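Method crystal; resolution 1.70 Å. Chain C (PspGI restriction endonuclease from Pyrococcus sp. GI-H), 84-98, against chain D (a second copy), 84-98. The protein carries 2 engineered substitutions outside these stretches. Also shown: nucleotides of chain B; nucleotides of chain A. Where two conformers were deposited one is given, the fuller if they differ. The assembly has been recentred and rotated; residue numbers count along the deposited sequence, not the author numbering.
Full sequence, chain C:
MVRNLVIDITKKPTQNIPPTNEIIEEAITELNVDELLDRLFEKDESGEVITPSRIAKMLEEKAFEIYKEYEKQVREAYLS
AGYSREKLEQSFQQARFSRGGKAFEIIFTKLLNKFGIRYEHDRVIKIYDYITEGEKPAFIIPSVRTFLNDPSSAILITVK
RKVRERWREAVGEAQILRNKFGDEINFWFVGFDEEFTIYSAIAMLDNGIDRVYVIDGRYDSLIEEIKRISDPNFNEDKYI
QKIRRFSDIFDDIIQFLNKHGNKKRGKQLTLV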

ATOM      1  N   SER C  84       9.716  17.247 -20.654  1.00 16.24           N
ATOM      2  CA  SER C  84      10.578  16.232 -20.017  1.00 15.92           C
ATOM      3  C   SER C  84       9.954  14.861 -20.169  1.00 15.60           C
ATOM      4  O   SER C  84       8.866  14.623 -19.643  1.00 15.41           O
ATOM      5  N   ARG C  85      10.635  13.975 -20.877  1.00 15.03           N
ATOM      6  CA  ARG C  85      10.101  12.626 -21.087  1.00 15.24           C
ATOM      7  C   ARG C  85       9.968  11.845 -19.798  1.00 14.43           C
ATOM      8  O   ARG C  85       9.007  11.105 -19.620  1.00 14.71           O
ATOM      9  N   GLU C  86      10.974  11.964 -18.940  1.00 14.45           N
ATOM     10  CA  GLU C  86      10.961  11.284 -17.664  1.00 15.22           C
ATOM     11  C   GLU C  86       9.749  11.758 -16.853  1.00 13.95           C
ATOM     12  O   GLU C  86       9.043  10.959 -16.257  1.00 14.00           O
ATOM     13  N   LYS C  87       9.516  13.062 -16.837  1.00 13.21           N
ATOM     14  CA  LYS C  87       8.395  13.580 -16.057  1.00 13.25           C
ATOM     15  C   LYS C  87       7.065  13.187 -16.677  1.00 12.10           C
ATOM     16  O   LYS C  87       6.141  12.806 -15.980  1.00 10.98           O
ATOM     17  N   LEU C  88       7.010  13.211 -17.994  1.00 11.55           N
ATOM     18  CA  LEU C  88       5.816  12.826 -18.718  1.00 11.13           C
ATOM     19  C   LEU C  88       5.436  11.377 -18.402  1.00 10.64           C
ATOM     20  O   LEU C  88       4.287  11.050 -18.059  1.00 10.63           O
ATOM     21  N   GLU C  89       6.411  10.504 -18.538  1.00 10.72           N
ATOM     22  CA  GLU C  89       6.162   9.084 -18.318  1.00 11.13           C
ATOM     23  C   GLU C  89       5.867   8.794 -16.856  1.00 10.76           C
ATOM     24  O   GLU C  89       5.057   7.909 -16.551  1.00 10.32           O
ATOM     25  N   GLN C  90       6.457   9.574 -15.953  1.00  9.58           N
ATOM     26  CA  GLN C  90       6.164   9.352 -14.540  1.00 10.08           C
ATOM     27  C   GLN C  90       4.711   9.740 -14.320  1.00  8.55           C
ATOM     28  O   GLN C  90       3.952   9.036 -13.653  1.00 10.24           O
ATOM     29  N   SER C  91       4.339  10.891 -14.869  1.00  9.04           N
ATOM     30  CA  SER C  91       2.964  11.391 -14.750  1.00  9.42           C
ATOM     31  C   SER C  91       1.956  10.404 -15.301  1.00  8.78           C
ATOM     32  O   SER C  91       0.931  10.138 -14.673  1.00  9.95           O
ATOM     33  N   PHE C  92       2.268   9.799 -16.440  1.00  9.81           N
ATOM     34  CA  PHE C  92       1.390   8.817 -16.996  1.00  9.69           C
ATOM     35  C   PHE C  92       1.299   7.575 -16.108  1.00 10.37           C
ATOM     36  O   PHE C  92       0.215   7.072 -15.929  1.00 10.30           O
ATOM     37  N   GLN C  93       2.428   7.088 -15.577  1.00  9.31           N
ATOM     38  CA  GLN C  93       2.399   5.922 -14.686  1.00  9.99           C
ATOM     39  C   GLN C  93       1.516   6.234 -13.493  1.00  9.26           C
ATOM     40  O   GLN C  93       0.717   5.424 -13.087  1.00  9.56           O
ATOM     41  N   GLN C  94       1.698   7.414 -12.919  1.00  8.58           N
ATOM     42  CA  GLN C  94       0.915   7.822 -11.757  1.00  8.90           C
ATOM     43  C   GLN C  94      -0.575   7.915 -12.096  1.00 10.03           C
ATOM     44  O   GLN C  94      -1.430   7.508 -11.315  1.00 10.23           O
ATOM     45  N   ALA C  95      -0.872   8.443 -13.277  1.00  9.96           N
ATOM     46  CA  ALA C  95      -2.247   8.427 -13.813  1.00 10.39           C
ATOM     47  C   ALA C  95      -2.774   7.026 -13.946  1.00 10.67           C
ATOM     48  O   ALA C  95      -3.903   6.748 -13.582  1.00 11.97           O
ATOM     49  N   ARG C  96      -1.958   6.098 -14.453  1.00  9.71           N
ATOM     50  CA  ARG C  96      -2.381   4.732 -14.656  1.00 10.46           C
ATOM     51  C   ARG C  96      -2.686   4.063 -13.337  1.00  9.99           C
ATOM     52  O   ARG C  96      -3.642   3.344 -13.282  1.00 11.64           O
ATOM     53  N   PHE C  97      -1.896   4.308 -12.291  1.00 10.14           N
ATOM     54  CA  PHE C  97      -2.177   3.716 -10.986  1.00 10.18           C
ATOM     55  C   PHE C  97      -3.529   4.230 -10.508  1.00 10.36           C
ATOM     56  O   PHE C  97      -4.428   3.465 -10.194  1.00 10.98           O
ATOM     57  N   SER C  98      -3.660   5.547 -10.451  0.50 10.57           N
ATOM     58  CA  SER C  98      -4.879   6.152  -9.908  0.50 10.52           C
ATOM     59  C   SER C  98      -6.097   5.743 -10.753  0.50 10.88           C
ATOM     60  O   SER C  98      -7.113   5.257 -10.226  0.50 10.95           O
TER
ATOM     61  N   SER D  84      12.226   0.432 -25.773  1.00 13.08           N
ATOM     62  CA  SER D  84      11.060   1.289 -25.558  1.00 12.95           C
ATOM     63  C   SER D  84      11.293   2.327 -24.460  1.00 13.00           C
ATOM     64  O   SER D  84      11.547   1.958 -23.304  1.00 11.84           O
ATOM     65  N   ARG D  85      11.131   3.603 -24.791  1.00 12.98           N
ATOM     66  CA  ARG D  85      11.336   4.646 -23.808  1.00 13.33           C
ATOM     67  C   ARG D  85      10.274   4.561 -22.715  1.00 13.35           C
ATOM     68  O   ARG D  85      10.557   4.761 -21.547  1.00 12.72           O
ATOM     69  N   GLU D  86       9.037   4.278 -23.112  1.00 13.56           N
ATOM     70  CA  GLU D  86       7.984   4.223 -22.118  1.00 15.00           C
ATOM     71  C   GLU D  86       8.233   3.102 -21.113  1.00 14.02           C
ATOM     72  O   GLU D  86       8.118   3.320 -19.899  1.00 14.02           O
ATOM     73  N   LYS D  87       8.624   1.926 -21.583  1.00 13.33           N
ATOM     74  CA  LYS D  87       8.873   0.792 -20.692  1.00 14.11           C
ATOM     75  C   LYS D  87      10.074   1.067 -19.825  1.00 13.57           C
ATOM     76  O   LYS D  87      10.092   0.709 -18.658  1.00 12.52           O
ATOM     77  N   LEU D  88      11.092   1.663 -20.425  1.00 11.99           N
ATOM     78  CA  LEU D  88      12.302   1.996 -19.714  1.00 12.57           C
ATOM     79  C   LEU D  88      11.962   2.932 -18.562  1.00 11.48           C
ATOM     80  O   LEU D  88      12.397   2.696 -17.435  1.00 11.38           O
ATOM     81  N   GLU D  89      11.171   3.970 -18.827  1.00 10.72           N
ATOM     82  CA  GLU D  89      10.857   4.941 -17.772  1.00 11.58           C
ATOM     83  C   GLU D  89       9.981   4.292 -16.705  1.00 10.85           C
ATOM     84  O   GLU D  89      10.089   4.611 -15.533  1.00 10.65           O
ATOM     85  N   GLN D  90       9.121   3.375 -17.136  1.00 10.75           N
ATOM     86  CA  GLN D  90       8.264   2.661 -16.180  1.00 11.04           C
ATOM     87  C   GLN D  90       9.137   1.843 -15.271  1.00  9.73           C
ATOM     88  O   GLN D  90       9.000   1.861 -14.033  1.00  9.83           O
ATOM     89  N   SER D  91      10.058   1.119 -15.882  1.00 11.26           N
ATOM     90  CA  SER D  91      11.010   0.292 -15.146  1.00 10.24           C
ATOM     91  C   SER D  91      11.781   1.127 -14.137  1.00  9.27           C
ATOM     92  O   SER D  91      11.976   0.735 -13.007  1.00  8.96           O
ATOM     93  N   PHE D  92      12.240   2.277 -14.569  1.00  9.72           N
ATOM     94  CA  PHE D  92      12.963   3.145 -13.711  1.00 10.36           C
ATOM     95  C   PHE D  92      12.118   3.658 -12.545  1.00  9.39           C
ATOM     96  O   PHE D  92      12.580   3.701 -11.418  1.00 10.20           O
ATOM     97  N   GLN D  93      10.878   4.040 -12.806  1.00  9.66           N
ATOM     98  CA  GLN D  93      10.018   4.494 -11.721  1.00  9.61           C
ATOM     99  C   GLN D  93       9.823   3.372 -10.713  1.00  8.86           C
ATOM    100  O   GLN D  93       9.882   3.580  -9.506  1.00  9.02           O
ATOM    101  N   GLN D  94       9.595   2.174 -11.220  1.00  8.52           N
ATOM    102  CA  GLN D  94       9.388   1.030 -10.339  1.00  8.73           C
ATOM    103  C   GLN D  94      10.658   0.714  -9.569  1.00  9.67           C
ATOM    104  O   GLN D  94      10.629   0.357  -8.387  1.00  9.67           O
ATOM    105  N   ALA D  95      11.797   0.886 -10.221  1.00  8.34           N
ATOM    106  CA  ALA D  95      13.047   0.748  -9.515  1.00  9.26           C
ATOM    107  C   ALA D  95      13.172   1.798  -8.443  1.00  9.35           C
ATOM    108  O   ALA D  95      13.684   1.520  -7.355  1.00 10.13           O
ATOM    109  N   ARG D  96      12.807   3.038  -8.763  1.00  9.37           N
ATOM    110  CA  ARG D  96      12.912   4.118  -7.787  1.00 10.45           C
ATOM    111  C   ARG D  96      12.037   3.886  -6.565  1.00 10.61           C
ATOM    112  O   ARG D  96      12.428   4.235  -5.447  1.00 10.52           O
ATOM    113  N   PHE D  97      10.851   3.344  -6.768  1.00 10.24           N
ATOM    114  CA  PHE D  97      10.006   3.016  -5.625  1.00 10.29           C
ATOM    115  C   PHE D  97      10.701   1.973  -4.756  1.00 10.02           C
ATOM    116  O   PHE D  97      10.902   2.179  -3.573  1.00 10.57           O
ATOM    117  N   SER D  98      11.059   0.846  -5.355  1.00 10.65           N
ATOM    118  CA  SER D  98      11.675  -0.258  -4.625  1.00 10.57           C
ATOM    119  C   SER D  98      12.958   0.196  -3.909  1.00 10.69           C
ATOM    120  O   SER D  98      13.189  -0.082  -2.725  1.00 10.83           O
TER

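Helices 85-98 of the two copies cross at 71°, their axes 9.3 Å apart at closest approach. Glu C89 and Glu D89 meet at the crossing. Both point toward the partner helix, and their CB atoms lie 3.6 Å apart. Each is m at chi1 and chi2, which folds the carboxylate of Glu C89 back to Arg C85 and that of Glu D89 back to Arg D85. Arg C85 NE and Arg D85 NE reach OE2 of Glu C89 and Glu D89 respectively, at 2.7 Å in both salt bridges. Both arginines are t, p, t. The bend at chi2 goes with NE lying beside the glutamate of its own helix. The Arg D85 guanidinium has Arg C85 CG over one face and Glu C86 OE2 at its edge, where Glu C86 OE2 and Arg D85 NH2 form a salt bridge of 3.2 Å. Glu C86 is m but Glu D86 is t, so this bridge has no symmetric counterpart.

Further along, Gln C90 and Gln D90 are t, t. The extended side chains bring their amides to the partner helix. Gln C90 NE2 donates to Gln D93 OE1 at 2.9 Å, and Gln D90 NE2 donates to Gln C93 OE1 at 3.0 Å. Gln C93 and Gln D93 are t, p. Their other amide ends face DNA: Gln C93 NE2 donates to DG7 OP1 of chain A at 2.9 Å, and Gln D93 NE2 to DG8 OP1 of chain B at 2.7 Å. Arg C96 and Arg D96 (m, t, m) donate through NE to the same phosphate oxygens. Water 1 donates to Glu C86 O and weakly accepts from Arg D96 NH2.

Gln C94 and Gln D94 are m, m, which turns their amides to the guanines. Gln C94 OE1 accepts from DG8 N2 of chain B at 2.9 Å. Phe C97 and Phe D97, both m, meet at 4.0 Å between their CE2 atoms.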

ATOM      1  CB  SER C  84      10.748  16.489 -18.535  1.00 16.01           C
ATOM      2  OG  SER C  84      11.286  15.340 -17.893  1.00 15.14           O
ATOM      3  CB  ARG C  85      10.998  11.843 -22.028  1.00 15.92           C
ATOM      4  CG  ARG C  85      10.430  10.495 -22.436  1.00 16.21           C
ATOM      5  CD  ARG C  85       9.156  10.657 -23.226  1.00 17.78           C
ATOM      6  NE  ARG C  85       8.536   9.407 -23.598  1.00 18.94           N
ATOM      7  CZ  ARG C  85       8.702   8.722 -24.730  1.00 17.48           C
ATOM      8  NH1 ARG C  85       8.040   7.604 -24.896  1.00 19.77           N
ATOM      9  NH2 ARG C  85       9.530   9.130 -25.687  1.00 19.95           N
ATOM     10  CB  GLU C  86      12.225  11.580 -16.897  1.00 15.64           C
ATOM     11  CG  GLU C  86      13.445  10.978 -17.532  1.00 19.91           C
ATOM     12  CD  GLU C  86      14.195  11.899 -18.503  1.00 23.73           C
ATOM     13  OE1 GLU C  86      13.620  12.900 -19.067  1.00 23.53           O
ATOM     14  OE2 GLU C  86      15.395  11.572 -18.716  1.00 24.32           O
ATOM     15  CB  LYS C  87       8.506  15.095 -15.854  1.00 15.03           C
ATOM     16  CG  LYS C  87       9.610  15.448 -14.835  1.00 19.06           C
ATOM     17  CD  LYS C  87       9.574  14.651 -13.479  1.00 23.72           C
ATOM     18  CE  LYS C  87       8.603  15.233 -12.418  1.00 26.01           C
ATOM     19  NZ  LYS C  87       8.756  14.613 -11.056  1.00 23.17           N
ATOM     20  CB  LEU C  88       6.103  12.979 -20.213  1.00 10.89           C
ATOM     21  CG  LEU C  88       4.916  12.690 -21.118  1.00 11.58           C
ATOM     22  CD1 LEU C  88       3.729  13.638 -20.857  1.00 11.47           C
ATOM     23  CD2 LEU C  88       5.386  12.848 -22.563  1.00 12.20           C
ATOM     24  CB  GLU C  89       7.309   8.241 -18.842  1.00 12.05           C
ATOM     25  CG  GLU C  89       7.496   8.367 -20.356  1.00 12.20           C
ATOM     26  CD  GLU C  89       6.326   7.933 -21.200  1.00 12.74           C
ATOM     27  OE1 GLU C  89       5.368   7.288 -20.729  1.00 14.30           O
ATOM     28  OE2 GLU C  89       6.396   8.210 -22.408  1.00 14.58           O
ATOM     29  CB  GLN C  90       7.062  10.212 -13.658  1.00  9.76           C
ATOM     30  CG  GLN C  90       6.709  10.056 -12.214  1.00  9.35           C
ATOM     31  CD  GLN C  90       7.415  11.031 -11.349  1.00 12.24           C
ATOM     32  OE1 GLN C  90       7.386  12.222 -11.637  1.00 12.58           O
ATOM     33  NE2 GLN C  90       8.076  10.541 -10.315  1.00  9.49           N
ATOM     34  CB  SER C  91       2.797  12.768 -15.389  1.00  9.59           C
ATOM     35  OG  SER C  91       3.480  13.779 -14.648  1.00 10.91           O
ATOM     36  CB  PHE C  92       1.853   8.392 -18.359  1.00 10.91           C
ATOM     37  CG  PHE C  92       1.667   9.417 -19.442  1.00 10.38           C
ATOM     38  CD1 PHE C  92       0.632  10.352 -19.444  1.00 11.44           C
ATOM     39  CD2 PHE C  92       2.533   9.407 -20.514  1.00 11.66           C
ATOM     40  CE1 PHE C  92       0.446  11.234 -20.510  1.00 12.62           C
ATOM     41  CE2 PHE C  92       2.363  10.301 -21.539  1.00 13.10           C
ATOM     42  CZ  PHE C  92       1.327  11.196 -21.555  1.00 13.60           C
ATOM     43  CB  GLN C  93       3.805   5.463 -14.248  1.00 10.01           C
ATOM     44  CG  GLN C  93       3.776   4.308 -13.320  1.00 10.52           C
ATOM     45  CD  GLN C  93       3.150   3.114 -13.980  1.00 11.17           C
ATOM     46  OE1 GLN C  93       3.783   2.508 -14.868  1.00 12.26           O
ATOM     47  NE2 GLN C  93       1.883   2.804 -13.624  1.00  9.89           N
ATOM     48  CB  GLN C  94       1.494   9.100 -11.159  1.00  9.42           C
ATOM     49  CG  GLN C  94       2.895   8.925 -10.659  1.00  9.40           C
ATOM     50  CD  GLN C  94       3.011   8.119  -9.383  1.00  9.31           C
ATOM     51  OE1 GLN C  94       2.536   6.983  -9.319  1.00  8.61           O
ATOM     52  NE2 GLN C  94       3.629   8.693  -8.379  1.00  9.30           N
ATOM     53  CB  ALA C  95      -2.310   9.171 -15.150  1.00  9.38           C
ATOM     54  CB  ARG C  96      -1.321   3.972 -15.452  1.00 10.27           C
ATOM     55  CG  ARG C  96      -1.280   4.389 -16.923  1.00 12.34           C
ATOM     56  CD  ARG C  96      -0.478   3.428 -17.746  1.00 13.68           C
ATOM     57  NE  ARG C  96       0.900   3.239 -17.339  1.00 15.30           N
ATOM     58  CZ  ARG C  96       1.951   3.925 -17.804  1.00 17.02           C
ATOM     59  NH1 ARG C  96       1.793   4.915 -18.668  1.00 15.33           N
ATOM     60  NH2 ARG C  96       3.159   3.628 -17.371  1.00 15.43           N
ATOM     61  CB  PHE C  97      -1.094   4.128 -10.015  1.00  9.73           C
ATOM     62  CG  PHE C  97       0.205   3.351 -10.168  1.00  8.42           C
ATOM     63  CD1 PHE C  97       0.174   1.963 -10.316  1.00  8.46           C
ATOM     64  CD2 PHE C  97       1.424   3.974 -10.061  1.00 10.87           C
ATOM     65  CE1 PHE C  97       1.351   1.239 -10.358  1.00 10.34           C
ATOM     66  CE2 PHE C  97       2.599   3.237 -10.134  1.00 12.10           C
ATOM     67  CZ  PHE C  97       2.546   1.886 -10.256  1.00 10.65           C
ATOM     68  CB  SER C  98      -4.737   7.669  -9.809  0.50 11.26           C
ATOM     69  OG  SER C  98      -5.909   8.214  -9.240  0.50  9.50           O
TER
ATOM     70  CB  SER D  84       9.863   0.432 -25.150  1.00 14.37           C
ATOM     71  OG  SER D  84       8.803   1.249 -24.680  1.00 13.54           O
ATOM     72  CB  ARG D  85      11.277   6.038 -24.425  1.00 13.77           C
ATOM     73  CG  ARG D  85      11.520   7.159 -23.437  1.00 15.88           C
ATOM     74  CD  ARG D  85      12.888   7.104 -22.863  1.00 18.03           C
ATOM     75  NE  ARG D  85      13.221   8.169 -21.940  1.00 18.60           N
ATOM     76  CZ  ARG D  85      13.709   9.370 -22.252  1.00 19.51           C
ATOM     77  NH1 ARG D  85      13.894   9.743 -23.523  1.00 19.46           N
ATOM     78  NH2 ARG D  85      13.984  10.210 -21.265  1.00 20.83           N
ATOM     79  CB  GLU D  86       6.660   4.060 -22.823  1.00 16.05           C
ATOM     80  CG  GLU D  86       5.465   4.017 -21.903  1.00 20.36           C
ATOM     81  CD  GLU D  86       4.244   3.478 -22.642  1.00 27.84           C
ATOM     82  OE1 GLU D  86       4.082   3.811 -23.837  1.00 32.05           O
ATOM     83  OE2 GLU D  86       3.466   2.704 -22.015  1.00 36.89           O
ATOM     84  CB  LYS D  87       9.117  -0.500 -21.454  1.00 15.89           C
ATOM     85  CG  LYS D  87       7.881  -1.038 -22.124  1.00 20.10           C
ATOM     86  CD  LYS D  87       6.675  -1.137 -21.194  1.00 25.05           C
ATOM     87  CE  LYS D  87       5.447  -1.559 -21.968  1.00 28.55           C
ATOM     88  NZ  LYS D  87       4.950  -0.427 -22.815  1.00 31.58           N
ATOM     89  CB  LEU D  88      13.302   2.682 -20.658  1.00 12.08           C
ATOM     90  CG  LEU D  88      14.734   2.963 -20.237  1.00 15.38           C
ATOM     91  CD1 LEU D  88      15.481   1.760 -19.704  1.00 15.41           C
ATOM     92  CD2 LEU D  88      15.461   3.534 -21.476  1.00 13.44           C
ATOM     93  CB  GLU D  89      10.221   6.212 -18.317  1.00 12.35           C
ATOM     94  CG  GLU D  89      11.164   6.993 -19.216  1.00 12.92           C
ATOM     95  CD  GLU D  89      12.460   7.449 -18.556  1.00 16.76           C
ATOM     96  OE1 GLU D  89      12.577   7.474 -17.305  1.00 18.58           O
ATOM     97  OE2 GLU D  89      13.386   7.775 -19.314  1.00 17.36           O
ATOM     98  CB  GLN D  90       7.298   1.728 -16.891  1.00 10.09           C
ATOM     99  CG  GLN D  90       6.455   0.973 -15.885  1.00 10.06           C
ATOM    100  CD  GLN D  90       5.588  -0.071 -16.524  1.00 11.78           C
ATOM    101  OE1 GLN D  90       6.062  -0.832 -17.348  1.00 14.06           O
ATOM    102  NE2 GLN D  90       4.315  -0.094 -16.166  1.00 11.09           N
ATOM    103  CB  SER D  91      11.951  -0.418 -16.117  1.00 10.78           C
ATOM    104  OG  SER D  91      11.229  -1.431 -16.795  1.00  9.53           O
ATOM    105  CB  PHE D  92      13.526   4.320 -14.480  1.00 10.21           C
ATOM    106  CG  PHE D  92      14.680   3.968 -15.375  1.00 10.61           C
ATOM    107  CD1 PHE D  92      15.571   2.928 -15.090  1.00 10.96           C
ATOM    108  CD2 PHE D  92      14.902   4.748 -16.507  1.00 12.36           C
ATOM    109  CE1 PHE D  92      16.689   2.662 -15.952  1.00 12.90           C
ATOM    110  CE2 PHE D  92      16.019   4.512 -17.330  1.00 11.21           C
ATOM    111  CZ  PHE D  92      16.890   3.484 -17.064  1.00 12.54           C
ATOM    112  CB  GLN D  93       8.672   4.968 -12.236  1.00  9.83           C
ATOM    113  CG  GLN D  93       7.769   5.496 -11.154  1.00  9.53           C
ATOM    114  CD  GLN D  93       8.376   6.597 -10.365  1.00 12.47           C
ATOM    115  OE1 GLN D  93       8.386   7.753 -10.819  1.00 12.01           O
ATOM    116  NE2 GLN D  93       8.931   6.269  -9.191  1.00 10.63           N
ATOM    117  CB  GLN D  94       8.898  -0.157 -11.140  1.00  8.97           C
ATOM    118  CG  GLN D  94       7.579   0.096 -11.815  1.00  8.78           C
ATOM    119  CD  GLN D  94       6.409   0.031 -10.840  1.00  7.65           C
ATOM    120  OE1 GLN D  94       6.377   0.742  -9.861  1.00  9.21           O
ATOM    121  NE2 GLN D  94       5.467  -0.865 -11.114  1.00  8.13           N
ATOM    122  CB  ALA D  95      14.202   0.859 -10.464  1.00  8.85           C
ATOM    123  CB  ARG D  96      12.629   5.476  -8.411  1.00 11.28           C
ATOM    124  CG  ARG D  96      13.717   5.944  -9.344  1.00 10.86           C
ATOM    125  CD  ARG D  96      13.500   7.389  -9.738  1.00 11.53           C
ATOM    126  NE  ARG D  96      12.247   7.666 -10.405  1.00 12.11           N
ATOM    127  CZ  ARG D  96      12.024   7.631 -11.711  1.00 13.12           C
ATOM    128  NH1 ARG D  96      12.985   7.314 -12.560  1.00 13.36           N
ATOM    129  NH2 ARG D  96      10.829   7.921 -12.181  1.00 13.09           N
ATOM    130  CB  PHE D  97       8.671   2.488  -6.089  1.00 10.32           C
ATOM    131  CG  PHE D  97       7.723   3.515  -6.601  1.00  7.94           C
ATOM    132  CD1 PHE D  97       7.475   4.710  -5.881  1.00 10.08           C
ATOM    133  CD2 PHE D  97       6.973   3.237  -7.721  1.00 10.48           C
ATOM    134  CE1 PHE D  97       6.506   5.617  -6.349  1.00 10.58           C
ATOM    135  CE2 PHE D  97       5.993   4.151  -8.185  1.00 11.83           C
ATOM    136  CZ  PHE D  97       5.801   5.342  -7.495  1.00 11.00           C
ATOM    137  CB  SER D  98      11.943  -1.428  -5.593  1.00 12.70           C
ATOM    138  OG  SER D  98      12.641  -2.461  -4.928  1.00 15.14           O
TER
ATOM    139  P    DG B   8      10.510   9.435  -7.399  1.00 11.52           P
ATOM    140  OP1  DG B   8      10.612   8.147  -8.110  1.00 11.48           O
ATOM    141  OP2  DG B   8      11.214  10.638  -7.926  1.00 11.55           O
ATOM    142  O5'  DG B   8       8.977   9.829  -7.292  1.00  9.20           O
ATOM    143  C5'  DG B   8       8.040   8.931  -6.724  1.00  8.28           C
ATOM    144  C4'  DG B   8       6.676   9.568  -6.755  1.00 10.11           C
ATOM    145  O4'  DG B   8       5.695   8.657  -6.199  1.00 10.12           O
ATOM    146  C3'  DG B   8       6.579  10.835  -5.909  1.00  9.91           C
ATOM    147  O3'  DG B   8       5.589  11.678  -6.488  1.00 10.84           O
ATOM    148  C2'  DG B   8       6.040  10.297  -4.597  1.00 10.34           C
ATOM    149  C1'  DG B   8       5.017   9.336  -5.158  1.00  9.57           C
ATOM    150  N9   DG B   8       4.501   8.336  -4.232  1.00  9.03           N
ATOM    151  C8   DG B   8       4.766   8.221  -2.888  1.00  9.99           C
ATOM    152  N7   DG B   8       4.110   7.246  -2.323  1.00  8.88           N
ATOM    153  C5   DG B   8       3.373   6.684  -3.356  1.00  9.27           C
ATOM    154  C6   DG B   8       2.457   5.611  -3.349  1.00  9.05           C
ATOM    155  O6   DG B   8       2.075   4.931  -2.386  1.00  9.74           O
ATOM    156  N1   DG B   8       1.955   5.356  -4.621  1.00  9.50           N
ATOM    157  C2   DG B   8       2.283   6.064  -5.756  1.00  9.85           C
ATOM    158  N2   DG B   8       1.704   5.666  -6.890  1.00  8.04           N
ATOM    159  N3   DG B   8       3.121   7.082  -5.769  1.00  9.84           N
ATOM    160  C4   DG B   8       3.626   7.336  -4.544  1.00  9.93           C
ATOM    161  P    DG A   7       0.299  -0.283 -15.834  1.00 12.34           P
ATOM    162  OP1  DG A   7       0.522   1.141 -15.502  1.00 11.86           O
ATOM    163  OP2  DG A   7       0.508  -0.767 -17.218  1.00 12.95           O
ATOM    164  O5'  DG A   7       1.189  -1.188 -14.879  1.00 11.09           O
ATOM    165  C5'  DG A   7       1.284  -0.941 -13.483  1.00 10.24           C
ATOM    166  C4'  DG A   7       2.440  -1.734 -12.927  1.00 10.53           C
ATOM    167  O4'  DG A   7       2.530  -1.557 -11.492  1.00  9.14           O
ATOM    168  C3'  DG A   7       2.302  -3.242 -13.141  1.00  7.67           C
ATOM    169  O3'  DG A   7       3.603  -3.817 -13.231  1.00 10.09           O
ATOM    170  C2'  DG A   7       1.684  -3.691 -11.832  1.00  9.87           C
ATOM    171  C1'  DG A   7       2.517  -2.845 -10.897  1.00  9.09           C
ATOM    172  N9   DG A   7       2.014  -2.714  -9.537  1.00  9.35           N
ATOM    173  C8   DG A   7       0.900  -3.316  -9.000  1.00 11.06           C
ATOM    174  N7   DG A   7       0.731  -3.042  -7.737  1.00 10.01           N
ATOM    175  C5   DG A   7       1.791  -2.204  -7.423  1.00  8.02           C
ATOM    176  C6   DG A   7       2.147  -1.595  -6.197  1.00  9.39           C
ATOM    177  O6   DG A   7       1.593  -1.696  -5.095  1.00 10.06           O
ATOM    178  N1   DG A   7       3.284  -0.806  -6.327  1.00  9.74           N
ATOM    179  C2   DG A   7       3.997  -0.636  -7.491  1.00  8.76           C
ATOM    180  N2   DG A   7       5.061   0.183  -7.421  1.00  9.16           N
ATOM    181  N3   DG A   7       3.691  -1.218  -8.633  1.00  8.78           N
ATOM    182  C4   DG A   7       2.583  -1.980  -8.531  1.00  6.79           C
ATOM    183  P    DG B   9       5.816  13.256  -6.539  1.00 10.92           P
ATOM    184  OP1  DG B   9       7.258  13.510  -6.811  1.00 11.58           O
ATOM    185  OP2  DG B   9       5.172  13.891  -5.365  1.00 11.04           O
ATOM    186  O5'  DG B   9       4.992  13.670  -7.831  1.00 10.05           O
ATOM    187  C5'  DG B   9       5.333  13.112  -9.092  1.00 10.57           C
ATOM    188  C4'  DG B   9       4.089  12.689  -9.834  1.00 10.55           C
ATOM    189  O4'  DG B   9       3.433  11.600  -9.130  1.00  9.30           O
ATOM    190  C3'  DG B   9       3.030  13.773  -9.991  1.00  9.65           C
ATOM    191  O3'  DG B   9       2.356  13.538 -11.219  1.00  8.59           O
ATOM    192  C2'  DG B   9       2.110  13.507  -8.810  1.00 11.47           C
ATOM    193  C1'  DG B   9       2.114  11.988  -8.758  1.00 10.13           C
ATOM    194  N9   DG B   9       1.850  11.421  -7.438  1.00  9.83           N
ATOM    195  C8   DG B   9       2.346  11.859  -6.237  1.00  9.23           C
ATOM    196  N7   DG B   9       1.971  11.119  -5.227  1.00  8.89           N
ATOM    197  C5   DG B   9       1.169  10.141  -5.796  1.00  8.68           C
ATOM    198  C6   DG B   9       0.479   9.055  -5.197  1.00  9.49           C
ATOM    199  O6   DG B   9       0.451   8.726  -4.004  1.00 10.45           O
ATOM    200  N1   DG B   9      -0.224   8.314  -6.140  1.00  9.34           N
ATOM    201  C2   DG B   9      -0.259   8.577  -7.488  1.00  9.30           C
ATOM    202  N2   DG B   9      -0.985   7.742  -8.235  1.00  7.05           N
ATOM    203  N3   DG B   9       0.380   9.588  -8.058  1.00  9.20           N
ATOM    204  C4   DG B   9       1.071  10.321  -7.159  1.00  9.82           C
HETATM  205  O   HOH W   1       9.491   8.382 -15.204  1.00 29.45           O